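Side-chain contacts in glycoside transferase (PDB 6R2M), which is an extracellular glycoside hydrolase that probably acts on exopolysaccharide and may have transferase activity: residues K67-Q72 with P120-M125; R105-L110 with K128-T133; A263-L268 with K285-K290. All coordinates share one frame; numbering follows the deposited sequence.

Contact 1: residues K67-Q72 with P120-M125; sequences KTFQEQ and PSYKKM
Phe69 and Tyr122 make the aromatic half of this contact, an edge-to-face pair in which the phenylalanine turns its edge to the tyrosine face. The ring centroids are 5.1 Å apart and the planes stand at 63°. The touch falls near the rim of the tyrosine, where Phe69 CE1 comes within 3.6 Å of Tyr122 CE2, and the two side chains run past each other in opposite directions. Phe69 keeps CG anti to its own nitrogen, which carries the ring across toward helix 120-136. Ala113 of helix 100-116 touches both side chains, and Phe119 gives Tyr122 a second edge-to-face partner.

The polar half is a single hydrogen bond from Tyr122 OH to Gln70 OE1, 2.7 Å long. The hydroxyl comes to the amide oxygen at a C=O...donor angle of 137°, only slightly tilted out of the carbonyl plane. A bend at chi2 (57°) swings the Gln70 amide round to the edge of the phenol ring, and the two flat groups end up nearly coplanar. Gln70 CB packs beside the same hydroxyl, 3.4 Å from Tyr122 OH. On the amide's other branch, NE2 makes a weak hydrogen bond to Ser74 one turn later, while Pro12 of the N-terminal loop touches both Gln70 and Tyr122.

The charged pair belongs to helix 66-79 alone and faces away from the contact: Lys67 NZ bridges to Glu71 OE2 at 3.0 Å, one turn apart.

Tyr122 is therefore gripped in two ways, by a ring edge against its face and an acceptor at its tip. With the phenol as donor, the Gln70 amide is oriented oxygen-first, and the hydroxyl of the buried Tyr122 finds its acceptor on the neighbouring helix.

Contact 2: residues R105-L110 with K128-T133; sequences RITEAL and KILANT
Thr107 meets Ile129 and Leu130 with its two branches. Its methyl reaches the isoleucine branch, Thr107 CG2 to Ile129 CG2 at 3.8 Å, and the same methyl lies 4.0 Å from Leu130 CB. The hydroxyl side faces the leucine fork, where Thr107 OG1 is 3.9 Å from Leu130 CD1 and about as far from CD2; the two side chains cross at roughly a right angle. No hydrogen bond spans the segments, and the contact is pure van der Waals packing.

What sets the threonine is its own helix. With chi1 at 57°, OG1 sits between the backbone nitrogen and carbonyl carbon, turned back to the preceding turn, where it hydrogen-bonds chiefly to the carbonyl oxygen of Asp103, with Phe104 O sharing the hydroxyl. The polar atom is thus satisfied locally, and the methyl is held toward the neighbouring helix. Asp103 also ties the helices together, its OD2 pairing with Thr133 OG1. Farther out, Ile87 touches both Ile106 and Ile129, and Ile171 packs on Leu130.

Helices 100-116 and 120-136 run nearly antiparallel and are joined by a short turn: a helical hairpin, as in (alpha/alpha)6-barrel glycoside hydrolases, a fold this largely helical chain probably shares.

Contact 3: residues A263-L268 with K285-K290; sequences AVYAFL and KELLEK
A helical hairpin near the C-terminal end of the chain brings Tyr265 of helix 262-274 onto Leu287 and Leu288 of helix 278-290. The short axes pass 8.5 Å apart with their directions at 153°, nearly antiparallel, and the backbones are closest at Tyr265 and Leu288.

Leu287 makes a textbook CH-pi contact: its CB stands 3.6 Å from the centroid of the Tyr265 ring, just 1° off the ring normal. Its branch then runs out along the phenol, so that Leu287 CD1 is 3.6 Å from Tyr265 CE1. Tyr265 has CG beside its backbone nitrogen (chi1 -74°), which lays the ring against this leucine. Its far end is fixed by outside partners: the hydroxyl is hydrogen-bonded to Glu260 OE2 and to the backbone nitrogen of Val244, and that same Glu260 oxygen takes a salt bridge from Lys290.

On the solvent side of helix 278-290, Lys285 NZ pairs with Glu289 OE2 at 3.0 Å, meeting the carboxylate from above its plane.

Beside the ring, the helices meet through Leu288, Tyr265 CB and the Ala266 methyl. Tyr265 CB faces Leu288 CB at 3.9 Å, and the leucine fork straddles the alanine methyl, with Leu288 CD1 and CD2 each 4.1 Å from Ala266 CB.

All three contacts are buried helix-on-helix packings, and the charged pairs within contacts 1 and 3 stay at the margins. Contacts 1 and 2 form one continuous cluster: both use helix 120-136, one against helix 66-79 and the other against helix 100-116, and they meet where Tyr122 CB lies 3.4 Å from Leu110 O. Contact 3 joins a different helix pair, its centre about 28 Å from that of contact 2 and across the chain's centre. Chemistry varies too: contact 1, farthest from the centre of the chain, is the one with a hydrogen bond between segments, contact 2 packs a threonine against two aliphatic side chains, and contact 3 sets an aromatic face against leucine.

Contact 1: residues K67-Q72 with P120-M125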
ATOM      1  N   LYS A  67       8.918 -15.989  12.691  1.00  7.62           N
ATOM      2  CA  LYS A  67       7.957 -17.077  12.830  1.00  8.56           C
ATOM      3  C   LYS A  67       6.584 -16.683  12.299  1.00 10.17           C
ATOM      4  O   LYS A  67       5.975 -17.422  11.510  1.00  9.56           O
ATOM      5  CB  LYS A  67       7.852 -17.511  14.288  1.00 10.67           C
ATOM      6  CG  LYS A  67       6.706 -18.453  14.569  1.00 14.18           C
ATOM      7  CD  LYS A  67       6.747 -18.905  16.023  1.00 17.65           C
ATOM      8  CE  LYS A  67       5.519 -19.725  16.387  1.00 23.19           C
ATOM      9  NZ  LYS A  67       4.278 -18.900  16.326  1.00 33.12           N
ATOM     10  N   THR A  68       6.079 -15.518  12.711  1.00  8.26           N
ATOM     11  CA  THR A  68       4.777 -15.098  12.196  1.00  7.66           C
ATOM     12  C   THR A  68       4.860 -14.760  10.707  1.00  8.70           C
ATOM     13  O   THR A  68       3.914 -15.029   9.966  1.00  8.61           O
ATOM     14  CB  THR A  68       4.223 -13.923  13.016  1.00  7.84           C
ATOM     15  OG1 THR A  68       4.327 -14.232  14.415  1.00 10.80           O
ATOM     16  CG2 THR A  68       2.725 -13.673  12.685  1.00  7.64           C
ATOM     17  N   PHE A  69       5.993 -14.227  10.244  1.00  7.88           N
ATOM     18  CA  PHE A  69       6.156 -13.957   8.819  1.00  6.82           C
ATOM     19  C   PHE A  69       6.009 -15.241   8.001  1.00  8.57           C
ATOM     20  O   PHE A  69       5.306 -15.264   6.985  1.00  6.63           O
ATOM     21  CB  PHE A  69       7.514 -13.287   8.552  1.00  6.24           C
ATOM     22  CG  PHE A  69       7.676 -12.831   7.132  1.00  4.91           C
ATOM     23  CD1 PHE A  69       8.184 -13.696   6.178  1.00  6.45           C
ATOM     24  CD2 PHE A  69       7.261 -11.560   6.731  1.00  6.80           C
ATOM     25  CE1 PHE A  69       8.312 -13.301   4.856  1.00  5.05           C
ATOM     26  CE2 PHE A  69       7.372 -11.158   5.400  1.00  5.96           C
ATOM     27  CZ  PHE A  69       7.898 -12.030   4.459  1.00  7.16           C
ATOM     28  N   GLN A  70       6.693 -16.312   8.411  1.00  7.26           N
ATOM     29  CA  GLN A  70       6.596 -17.568   7.667  1.00  9.10           C
ATOM     30  C   GLN A  70       5.187 -18.146   7.734  1.00  9.83           C
ATOM     31  O   GLN A  70       4.719 -18.739   6.753  1.00 10.08           O
ATOM     32  CB  GLN A  70       7.633 -18.570   8.191  1.00 10.21           C
ATOM     33  CG  GLN A  70       7.529 -19.983   7.592  1.00  9.89           C
ATOM     34  CD  GLN A  70       7.636 -20.009   6.082  1.00 17.86           C
ATOM     35  OE1 GLN A  70       8.432 -19.292   5.496  1.00 15.52           O
ATOM     36  NE2 GLN A  70       6.825 -20.847   5.442  1.00 17.99           N
ATOM     37  N   GLU A  71       4.488 -17.965   8.860  1.00  7.85           N
ATOM     38  CA  GLU A  71       3.103 -18.427   8.928  1.00  8.73           C
ATOM     39  C   GLU A  71       2.259 -17.723   7.881  1.00  8.91           C
ATOM     40  O   GLU A  71       1.412 -18.352   7.231  1.00  8.72           O
ATOM     41  CB  GLU A  71       2.522 -18.194  10.325  1.00  9.50           C
ATOM     42  CG  GLU A  71       3.001 -19.231  11.325  1.00 11.39           C
ATOM     43  CD  GLU A  71       2.782 -18.805  12.748  1.00 19.96           C
ATOM     44  OE1 GLU A  71       2.266 -17.691  12.961  1.00 16.86           O
ATOM     45  OE2 GLU A  71       3.144 -19.587  13.654  1.00 19.35           O
ATOM     46  N   GLN A  72       2.512 -16.427   7.673  1.00  9.19           N
ATOM     47  CA  GLN A  72       1.809 -15.685   6.637  1.00  8.03           C
ATOM     48  C   GLN A  72       2.206 -16.153   5.243  1.00  7.61           C
ATOM     49  O   GLN A  72       1.347 -16.253   4.367  1.00  9.14           O
ATOM     50  CB  GLN A  72       2.066 -14.186   6.796  1.00  8.90           C
ATOM     51  CG  GLN A  72       1.483 -13.653   8.107  1.00  8.63           C
ATOM     52  CD  GLN A  72       0.010 -14.005   8.251  1.00  7.93           C
ATOM     53  OE1 GLN A  72      -0.805 -13.644   7.411  1.00 10.06           O
ATOM     54  NE2 GLN A  72      -0.337 -14.703   9.332  1.00  9.75           N
ATOM     55  N   PRO A 120      17.307 -16.982   1.849  1.00  7.58           N
ATOM     56  CA  PRO A 120      17.325 -16.652   0.413  1.00  9.35           C
ATOM     57  C   PRO A 120      16.094 -17.103  -0.345  1.00 10.77           C
ATOM     58  O   PRO A 120      15.761 -16.499  -1.375  1.00 11.42           O
ATOM     59  CB  PRO A 120      18.584 -17.372  -0.093  1.00 14.29           C
ATOM     60  CG  PRO A 120      19.474 -17.453   1.101  1.00 12.46           C
ATOM     61  CD  PRO A 120      18.542 -17.664   2.279  1.00 10.07           C
ATOM     62  N   SER A 121      15.395 -18.145   0.104  1.00 10.00           N
ATOM     63  CA  SER A 121      14.267 -18.602  -0.702  1.00 10.76           C
ATOM     64  C   SER A 121      13.138 -17.573  -0.767  1.00  9.54           C
ATOM     65  O   SER A 121      12.372 -17.581  -1.736  1.00 10.30           O
ATOM     66  CB  SER A 121      13.747 -19.956  -0.207  1.00 17.76           C
ATOM     67  OG  SER A 121      13.256 -19.891   1.112  1.00 19.15           O
ATOM     68  N   TYR A 122      13.033 -16.658   0.202  1.00  9.16           N
ATOM     69  CA  TYR A 122      12.064 -15.571   0.050  1.00  7.54           C
ATOM     70  C   TYR A 122      12.417 -14.695  -1.149  1.00  7.33           C
ATOM     71  O   TYR A 122      11.538 -14.209  -1.868  1.00  7.60           O
ATOM     72  CB  TYR A 122      12.010 -14.707   1.319  1.00  5.06           C
ATOM     73  CG  TYR A 122      11.391 -15.352   2.541  1.00  6.05           C
ATOM     74  CD1 TYR A 122      10.467 -16.389   2.439  1.00 10.67           C
ATOM     75  CD2 TYR A 122      11.727 -14.898   3.809  1.00  8.25           C
ATOM     76  CE1 TYR A 122       9.901 -16.958   3.583  1.00  8.10           C
ATOM     77  CE2 TYR A 122      11.175 -15.448   4.937  1.00  6.83           C
ATOM     78  CZ  TYR A 122      10.265 -16.471   4.826  1.00  9.29           C
ATOM     79  OH  TYR A 122       9.742 -17.013   5.973  1.00  8.98           O
ATOM     80  N   LYS A 123      13.699 -14.478  -1.379  1.00  7.15           N
ATOM     81  CA  LYS A 123      14.109 -13.608  -2.503  1.00  9.05           C
ATOM     82  C   LYS A 123      13.772 -14.303  -3.820  1.00  9.71           C
ATOM     83  O   LYS A 123      13.334 -13.656  -4.703  1.00  8.67           O
ATOM     84  CB  LYS A 123      15.625 -13.367  -2.469  1.00  9.79           C
ATOM     85  CG  LYS A 123      16.216 -12.570  -3.628  1.00 19.08           C
ATOM     86  CD  LYS A 123      17.597 -12.130  -3.288  1.00 24.62           C
ATOM     87  CE  LYS A 123      18.060 -10.881  -4.008  1.00 22.23           C
ATOM     88  NZ  LYS A 123      18.234 -11.238  -5.432  1.00 31.59           N
ATOM     89  N   LYS A 124      14.031 -15.605  -3.880  1.00  9.92           N
ATOM     90  CA  LYS A 124      13.761 -16.310  -5.128  1.00 10.02           C
ATOM     91  C   LYS A 124      12.267 -16.419  -5.387  1.00  9.21           C
ATOM     92  O   LYS A 124      11.836 -16.379  -6.549  1.00  9.95           O
ATOM     93  CB  LYS A 124      14.405 -17.700  -5.120  1.00 11.62           C
ATOM     94  CG  LYS A 124      15.881 -17.708  -4.743  1.00 15.43           C
ATOM     95  CD  LYS A 124      16.676 -16.629  -5.452  1.00 20.58           C
ATOM     96  CE  LYS A 124      18.155 -16.660  -5.031  1.00 20.57           C
ATOM     97  NZ  LYS A 124      19.011 -15.795  -5.911  1.00 11.66           N
ATOM     98  N   MET A 125      11.477 -16.540  -4.318  1.00  8.29           N
ATOM     99  CA  MET A 125      10.026 -16.516  -4.449  1.00  8.51           C
ATOM    100  C   MET A 125       9.554 -15.182  -5.007  1.00 10.06           C
ATOM    101  O   MET A 125       8.721 -15.143  -5.919  1.00  8.79           O
ATOM    102  CB  MET A 125       9.380 -16.795  -3.089  1.00  7.13           C
ATOM    103  CG  MET A 125       7.874 -16.756  -3.103  1.00  7.87           C
ATOM    104  SD  MET A 125       7.245 -17.182  -1.451  1.00 14.44           S
ATOM    105  CE  MET A 125       5.503 -16.872  -1.637  1.00 21.48           C
TER

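Contact 2: residues R105-L110 with K128-T133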
ATOM      1  N   ARG A 105       3.648  -4.965  -3.117  1.00  7.37           N
ATOM      2  CA  ARG A 105       3.817  -4.928  -1.668  1.00  4.71           C
ATOM      3  C   ARG A 105       4.336  -6.260  -1.143  1.00  6.34           C
ATOM      4  O   ARG A 105       5.257  -6.295  -0.326  1.00  6.91           O
ATOM      5  CB  ARG A 105       2.493  -4.573  -0.993  1.00  5.39           C
ATOM      6  CG  ARG A 105       2.659  -4.424   0.513  1.00  8.03           C
ATOM      7  CD  ARG A 105       1.322  -4.168   1.189  1.00  8.01           C
ATOM      8  NE  ARG A 105       0.691  -2.945   0.690  1.00  8.72           N
ATOM      9  CZ  ARG A 105      -0.336  -2.912  -0.149  1.00  7.53           C
ATOM     10  NH1 ARG A 105      -0.865  -4.035  -0.637  1.00  8.62           N
ATOM     11  NH2 ARG A 105      -0.839  -1.741  -0.516  1.00 10.29           N
ATOM     12  N   ILE A 106       3.773  -7.369  -1.623  1.00  5.88           N
ATOM     13  CA  ILE A 106       4.158  -8.683  -1.120  1.00  5.39           C
ATOM     14  C   ILE A 106       5.591  -9.009  -1.523  1.00  4.37           C
ATOM     15  O   ILE A 106       6.379  -9.501  -0.708  1.00  7.37           O
ATOM     16  CB  ILE A 106       3.158  -9.743  -1.620  1.00  7.78           C
ATOM     17  CG1 ILE A 106       1.862  -9.630  -0.799  1.00  6.53           C
ATOM     18  CG2 ILE A 106       3.727 -11.159  -1.494  1.00  9.36           C
ATOM     19  CD1 ILE A 106       0.636 -10.308  -1.424  1.00  5.38           C
ATOM     20  N   THR A 107       5.944  -8.762  -2.794  1.00  6.22           N
ATOM     21  CA  THR A 107       7.295  -9.085  -3.232  1.00  7.41           C
ATOM     22  C   THR A 107       8.316  -8.197  -2.545  1.00  7.50           C
ATOM     23  O   THR A 107       9.386  -8.675  -2.168  1.00  8.27           O
ATOM     24  CB  THR A 107       7.435  -8.978  -4.752  1.00  8.23           C
ATOM     25  OG1 THR A 107       7.072  -7.662  -5.203  1.00  8.32           O
ATOM     26  CG2 THR A 107       6.553 -10.013  -5.422  1.00 12.12           C
ATOM     27  N   GLU A 108       7.984  -6.916  -2.315  1.00  8.12           N
ATOM     28  CA  GLU A 108       8.880  -6.063  -1.543  1.00  8.65           C
ATOM     29  C   GLU A 108       9.096  -6.620  -0.143  1.00  9.98           C
ATOM     30  O   GLU A 108      10.224  -6.657   0.349  1.00  7.93           O
ATOM     31  CB  GLU A 108       8.329  -4.640  -1.464  1.00 11.37           C
ATOM     32  CG  GLU A 108       8.690  -3.807  -2.677  1.00 14.88           C
ATOM     33  CD  GLU A 108      10.192  -3.606  -2.795  1.00 22.72           C
ATOM     34  OE1 GLU A 108      10.773  -2.939  -1.915  1.00 30.59           O
ATOM     35  OE2 GLU A 108      10.792  -4.125  -3.753  1.00 19.83           O
ATOM     36  N   ALA A 109       8.030  -7.091   0.500  1.00  6.85           N
ATOM     37  CA  ALA A 109       8.161  -7.646   1.837  1.00  5.73           C
ATOM     38  C   ALA A 109       9.035  -8.893   1.825  1.00  7.31           C
ATOM     39  O   ALA A 109       9.875  -9.082   2.711  1.00  9.53           O
ATOM     40  CB  ALA A 109       6.772  -7.940   2.401  1.00  9.41           C
ATOM     41  N   LEU A 110       8.880  -9.734   0.799  1.00  5.43           N
ATOM     42  CA  LEU A 110       9.696 -10.935   0.683  1.00  5.27           C
ATOM     43  C   LEU A 110      11.166 -10.605   0.482  1.00  7.87           C
ATOM     44  O   LEU A 110      12.036 -11.273   1.059  1.00  6.40           O
ATOM     45  CB  LEU A 110       9.185 -11.795  -0.467  1.00  4.69           C
ATOM     46  CG  LEU A 110       7.890 -12.571  -0.176  1.00  6.31           C
ATOM     47  CD1 LEU A 110       7.345 -13.075  -1.483  1.00  9.67           C
ATOM     48  CD2 LEU A 110       8.116 -13.732   0.782  1.00  6.96           C
ATOM     49  N   LYS A 128      10.240 -14.742  -8.756  1.00  8.93           N
ATOM     50  CA  LYS A 128       9.354 -15.503  -9.634  1.00  8.38           C
ATOM     51  C   LYS A 128       8.016 -14.801  -9.765  1.00 10.22           C
ATOM     52  O   LYS A 128       7.488 -14.643 -10.874  1.00 12.46           O
ATOM     53  CB  LYS A 128       9.156 -16.928  -9.097  1.00 11.98           C
ATOM     54  CG  LYS A 128      10.413 -17.754  -8.922  1.00 30.10           C
ATOM     55  CD  LYS A 128      11.557 -17.246  -9.766  1.00 31.35           C
ATOM     56  CE  LYS A 128      12.874 -17.828  -9.313  1.00 21.18           C
ATOM     57  NZ  LYS A 128      13.622 -16.981  -8.430  1.00 17.22           N
ATOM     58  N   ILE A 129       7.461 -14.355  -8.636  1.00  6.54           N
ATOM     59  CA  ILE A 129       6.171 -13.671  -8.667  1.00  8.33           C
ATOM     60  C   ILE A 129       6.288 -12.361  -9.434  1.00 10.81           C
ATOM     61  O   ILE A 129       5.472 -12.055 -10.311  1.00  8.20           O
ATOM     62  CB  ILE A 129       5.652 -13.442  -7.238  1.00  7.77           C
ATOM     63  CG1 ILE A 129       5.280 -14.769  -6.588  1.00 11.65           C
ATOM     64  CG2 ILE A 129       4.424 -12.530  -7.243  1.00  9.04           C
ATOM     65  CD1 ILE A 129       5.092 -14.656  -5.086  1.00 12.09           C
ATOM     66  N   LEU A 130       7.308 -11.562  -9.113  1.00  8.02           N
ATOM     67  CA  LEU A 130       7.374 -10.214  -9.670  1.00  7.64           C
ATOM     68  C   LEU A 130       7.687 -10.244 -11.161  1.00  9.17           C
ATOM     69  O   LEU A 130       7.168  -9.420 -11.925  1.00  9.70           O
ATOM     70  CB  LEU A 130       8.402  -9.382  -8.896  1.00  8.61           C
ATOM     71  CG  LEU A 130       8.505  -7.892  -9.214  1.00 11.87           C
ATOM     72  CD1 LEU A 130       7.156  -7.239  -9.092  1.00 11.76           C
ATOM     73  CD2 LEU A 130       9.513  -7.243  -8.289  1.00 13.93           C
ATOM     74  N   ALA A 131       8.524 -11.188 -11.596  1.00  8.14           N
ATOM     75  CA  ALA A 131       8.758 -11.329 -13.028  1.00  9.47           C
ATOM     76  C   ALA A 131       7.467 -11.663 -13.752  1.00 10.55           C
ATOM     77  O   ALA A 131       7.184 -11.123 -14.835  1.00 10.34           O
ATOM     78  CB  ALA A 131       9.828 -12.396 -13.279  1.00 11.27           C
ATOM     79  N   ASN A 132       6.646 -12.520 -13.149  1.00  8.52           N
ATOM     80  CA  ASN A 132       5.354 -12.852 -13.737  1.00  7.57           C
ATOM     81  C   ASN A 132       4.425 -11.641 -13.772  1.00 10.14           C
ATOM     82  O   ASN A 132       3.700 -11.441 -14.753  1.00 10.77           O
ATOM     83  CB  ASN A 132       4.738 -14.006 -12.949  1.00  9.76           C
ATOM     84  CG  ASN A 132       3.560 -14.611 -13.634  1.00 13.56           C
ATOM     85  OD1 ASN A 132       3.691 -15.228 -14.687  1.00 15.83           O
ATOM     86  ND2 ASN A 132       2.382 -14.456 -13.029  1.00 13.58           N
ATOM     87  N   THR A 133       4.423 -10.823 -12.713  1.00  6.99           N
ATOM     88  CA  THR A 133       3.602  -9.617 -12.712  1.00  9.16           C
ATOM     89  C   THR A 133       4.023  -8.654 -13.817  1.00  6.29           C
ATOM     90  O   THR A 133       3.182  -8.083 -14.525  1.00  9.85           O
ATOM     91  CB  THR A 133       3.697  -8.930 -11.353  1.00  8.97           C
ATOM     92  OG1 THR A 133       3.107  -9.765 -10.355  1.00 10.61           O
ATOM     93  CG2 THR A 133       2.991  -7.577 -11.390  1.00 11.34           C
TER

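Contact 3: residues A263-L268 with K285-K290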
ATOM      1  N   ALA A 263      -5.453   6.184   7.291  1.00  6.96           N
ATOM      2  CA  ALA A 263      -4.444   5.901   6.275  1.00  7.83           C
ATOM      3  C   ALA A 263      -3.895   7.182   5.652  1.00  7.61           C
ATOM      4  O   ALA A 263      -2.693   7.272   5.377  1.00  7.53           O
ATOM      5  CB  ALA A 263      -5.013   4.973   5.202  1.00  7.41           C
ATOM      6  N   VAL A 264      -4.752   8.189   5.452  1.00  6.72           N
ATOM      7  CA  VAL A 264      -4.295   9.463   4.900  1.00  5.59           C
ATOM      8  C   VAL A 264      -3.249  10.097   5.802  1.00  6.35           C
ATOM      9  O   VAL A 264      -2.225  10.595   5.329  1.00  7.88           O
ATOM     10  CB  VAL A 264      -5.485  10.405   4.667  1.00  6.34           C
ATOM     11  CG1 VAL A 264      -4.970  11.827   4.427  1.00  9.05           C
ATOM     12  CG2 VAL A 264      -6.262   9.922   3.460  1.00 10.67           C
ATOM     13  N   TYR A 265      -3.468  10.069   7.118  1.00  4.76           N
ATOM     14  CA  TYR A 265      -2.447  10.648   7.991  1.00  5.59           C
ATOM     15  C   TYR A 265      -1.187   9.794   8.045  1.00  6.85           C
ATOM     16  O   TYR A 265      -0.081  10.342   8.170  1.00  7.40           O
ATOM     17  CB  TYR A 265      -3.009  10.860   9.392  1.00  5.17           C
ATOM     18  CG  TYR A 265      -3.959  12.038   9.456  1.00  6.14           C
ATOM     19  CD1 TYR A 265      -3.630  13.244   8.844  1.00  6.93           C
ATOM     20  CD2 TYR A 265      -5.168  11.951  10.138  1.00  6.31           C
ATOM     21  CE1 TYR A 265      -4.495  14.335   8.887  1.00  9.67           C
ATOM     22  CE2 TYR A 265      -6.043  13.047  10.203  1.00  9.40           C
ATOM     23  CZ  TYR A 265      -5.689  14.235   9.572  1.00  9.53           C
ATOM     24  OH  TYR A 265      -6.543  15.316   9.635  1.00  9.42           O
ATOM     25  N   ALA A 266      -1.313   8.465   7.949  1.00  7.78           N
ATOM     26  CA  ALA A 266      -0.110   7.638   7.888  1.00  8.28           C
ATOM     27  C   ALA A 266       0.706   7.962   6.641  1.00  7.98           C
ATOM     28  O   ALA A 266       1.930   8.156   6.714  1.00  7.29           O
ATOM     29  CB  ALA A 266      -0.483   6.155   7.916  1.00  8.16           C
ATOM     30  N   PHE A 267       0.037   8.094   5.494  1.00  8.13           N
ATOM     31  CA  PHE A 267       0.766   8.378   4.261  1.00  8.16           C
ATOM     32  C   PHE A 267       1.266   9.817   4.216  1.00  7.52           C
ATOM     33  O   PHE A 267       2.339  10.057   3.664  1.00  8.18           O
ATOM     34  CB  PHE A 267      -0.106   8.073   3.053  1.00  6.75           C
ATOM     35  CG  PHE A 267      -0.462   6.621   2.926  1.00  5.39           C
ATOM     36  CD1 PHE A 267       0.311   5.647   3.530  1.00 11.65           C
ATOM     37  CD2 PHE A 267      -1.586   6.239   2.223  1.00  8.66           C
ATOM     38  CE1 PHE A 267      -0.031   4.308   3.426  1.00 10.93           C
ATOM     39  CE2 PHE A 267      -1.934   4.914   2.101  1.00  8.32           C
ATOM     40  CZ  PHE A 267      -1.151   3.932   2.712  1.00  9.02           C
ATOM     41  N   LEU A 268       0.524  10.774   4.795  1.00  6.97           N
ATOM     42  CA  LEU A 268       1.045  12.139   4.913  1.00  8.08           C
ATOM     43  C   LEU A 268       2.318  12.179   5.745  1.00  7.42           C
ATOM     44  O   LEU A 268       3.267  12.896   5.408  1.00  9.41           O
ATOM     45  CB  LEU A 268       0.002  13.052   5.546  1.00  9.32           C
ATOM     46  CG  LEU A 268      -1.048  13.619   4.618  1.00  8.84           C
ATOM     47  CD1 LEU A 268      -2.172  14.177   5.458  1.00 11.06           C
ATOM     48  CD2 LEU A 268      -0.407  14.717   3.771  1.00 10.28           C
ATOM     49  N   LYS A 285       1.972  13.284  12.268  1.00  8.88           N
ATOM     50  CA  LYS A 285       2.158  12.188  13.209  1.00  7.47           C
ATOM     51  C   LYS A 285       1.202  12.327  14.391  1.00  8.75           C
ATOM     52  O   LYS A 285       0.585  11.345  14.816  1.00  9.48           O
ATOM     53  CB  LYS A 285       3.609  12.131  13.688  1.00 10.58           C
ATOM     54  CG  LYS A 285       3.871  10.955  14.627  1.00 13.25           C
ATOM     55  CD  LYS A 285       5.357  10.696  14.786  1.00 25.61           C
ATOM     56  CE  LYS A 285       5.630   9.318  15.388  1.00 25.57           C
ATOM     57  NZ  LYS A 285       5.440   9.293  16.862  1.00 34.43           N
ATOM     58  N   GLU A 286       1.057  13.543  14.923  1.00  9.51           N
ATOM     59  CA  GLU A 286       0.127  13.738  16.033  1.00  7.85           C
ATOM     60  C   GLU A 286      -1.314  13.502  15.594  1.00 11.05           C
ATOM     61  O   GLU A 286      -2.120  12.979  16.374  1.00 12.06           O
ATOM     62  CB  GLU A 286       0.285  15.136  16.623  1.00 12.60           C
ATOM     63  CG  GLU A 286       1.644  15.389  17.252  1.00 23.25           C
ATOM     64  CD  GLU A 286       1.689  16.694  18.022  1.00 31.33           C
ATOM     65  OE1 GLU A 286       0.621  17.153  18.476  1.00 35.74           O
ATOM     66  OE2 GLU A 286       2.793  17.266  18.169  1.00 41.72           O
ATOM     67  N   LEU A 287      -1.653  13.861  14.351  1.00  8.15           N
ATOM     68  CA  LEU A 287      -2.993  13.589  13.845  1.00  9.87           C
ATOM     69  C   LEU A 287      -3.222  12.092  13.682  1.00  7.93           C
ATOM     70  O   LEU A 287      -4.330  11.597  13.929  1.00  7.95           O
ATOM     71  CB  LEU A 287      -3.208  14.332  12.522  1.00  7.66           C
ATOM     72  CG  LEU A 287      -3.453  15.842  12.702  1.00  6.30           C
ATOM     73  CD1 LEU A 287      -3.267  16.614  11.392  1.00  8.76           C
ATOM     74  CD2 LEU A 287      -4.868  16.079  13.235  1.00 10.63           C
ATOM     75  N   LEU A 288      -2.187  11.356  13.278  1.00  8.40           N
ATOM     76  CA  LEU A 288      -2.299   9.907  13.148  1.00  5.89           C
ATOM     77  C   LEU A 288      -2.499   9.252  14.511  1.00  7.46           C
ATOM     78  O   LEU A 288      -3.310   8.330  14.654  1.00  8.63           O
ATOM     79  CB  LEU A 288      -1.045   9.361  12.446  1.00  7.76           C
ATOM     80  CG  LEU A 288      -0.906   7.853  12.343  1.00  6.97           C
ATOM     81  CD1 LEU A 288      -2.063   7.343  11.510  1.00  8.45           C
ATOM     82  CD2 LEU A 288       0.445   7.435  11.738  1.00  8.41           C
ATOM     83  N   GLU A 289      -1.782   9.728  15.528  1.00 10.75           N
ATOM     84  CA  GLU A 289      -1.964   9.199  16.877  1.00 10.70           C
ATOM     85  C   GLU A 289      -3.361   9.496  17.412  1.00 11.43           C
ATOM     86  O   GLU A 289      -3.926   8.685  18.158  1.00 10.67           O
ATOM     87  CB  GLU A 289      -0.875   9.773  17.798  1.00 11.63           C
ATOM     88  CG  GLU A 289       0.509   9.211  17.444  1.00 13.98           C
ATOM     89  CD  GLU A 289       1.666  10.009  18.011  1.00 26.12           C
ATOM     90  OE1 GLU A 289       1.499  11.221  18.284  1.00 28.15           O
ATOM     91  OE2 GLU A 289       2.755   9.415  18.171  1.00 28.57           O
ATOM     92  N   LYS A 290      -3.949  10.622  17.007  1.00  7.27           N
ATOM     93  CA  LYS A 290      -5.280  10.992  17.473  1.00  7.79           C
ATOM     94  C   LYS A 290      -6.350  10.048  16.934  1.00  9.21           C
ATOM     95  O   LYS A 290      -7.326   9.741  17.629  1.00  9.55           O
ATOM     96  CB  LYS A 290      -5.564  12.446  17.071  1.00 13.74           C
ATOM     97  CG  LYS A 290      -7.002  12.872  17.232  1.00 16.80           C
ATOM     98  CD  LYS A 290      -7.319  14.241  16.626  1.00 17.21           C
ATOM     99  CE  LYS A 290      -7.182  14.230  15.126  1.00 21.49           C
ATOM    100  NZ  LYS A 290      -7.890  15.312  14.360  1.00 14.63           N
TER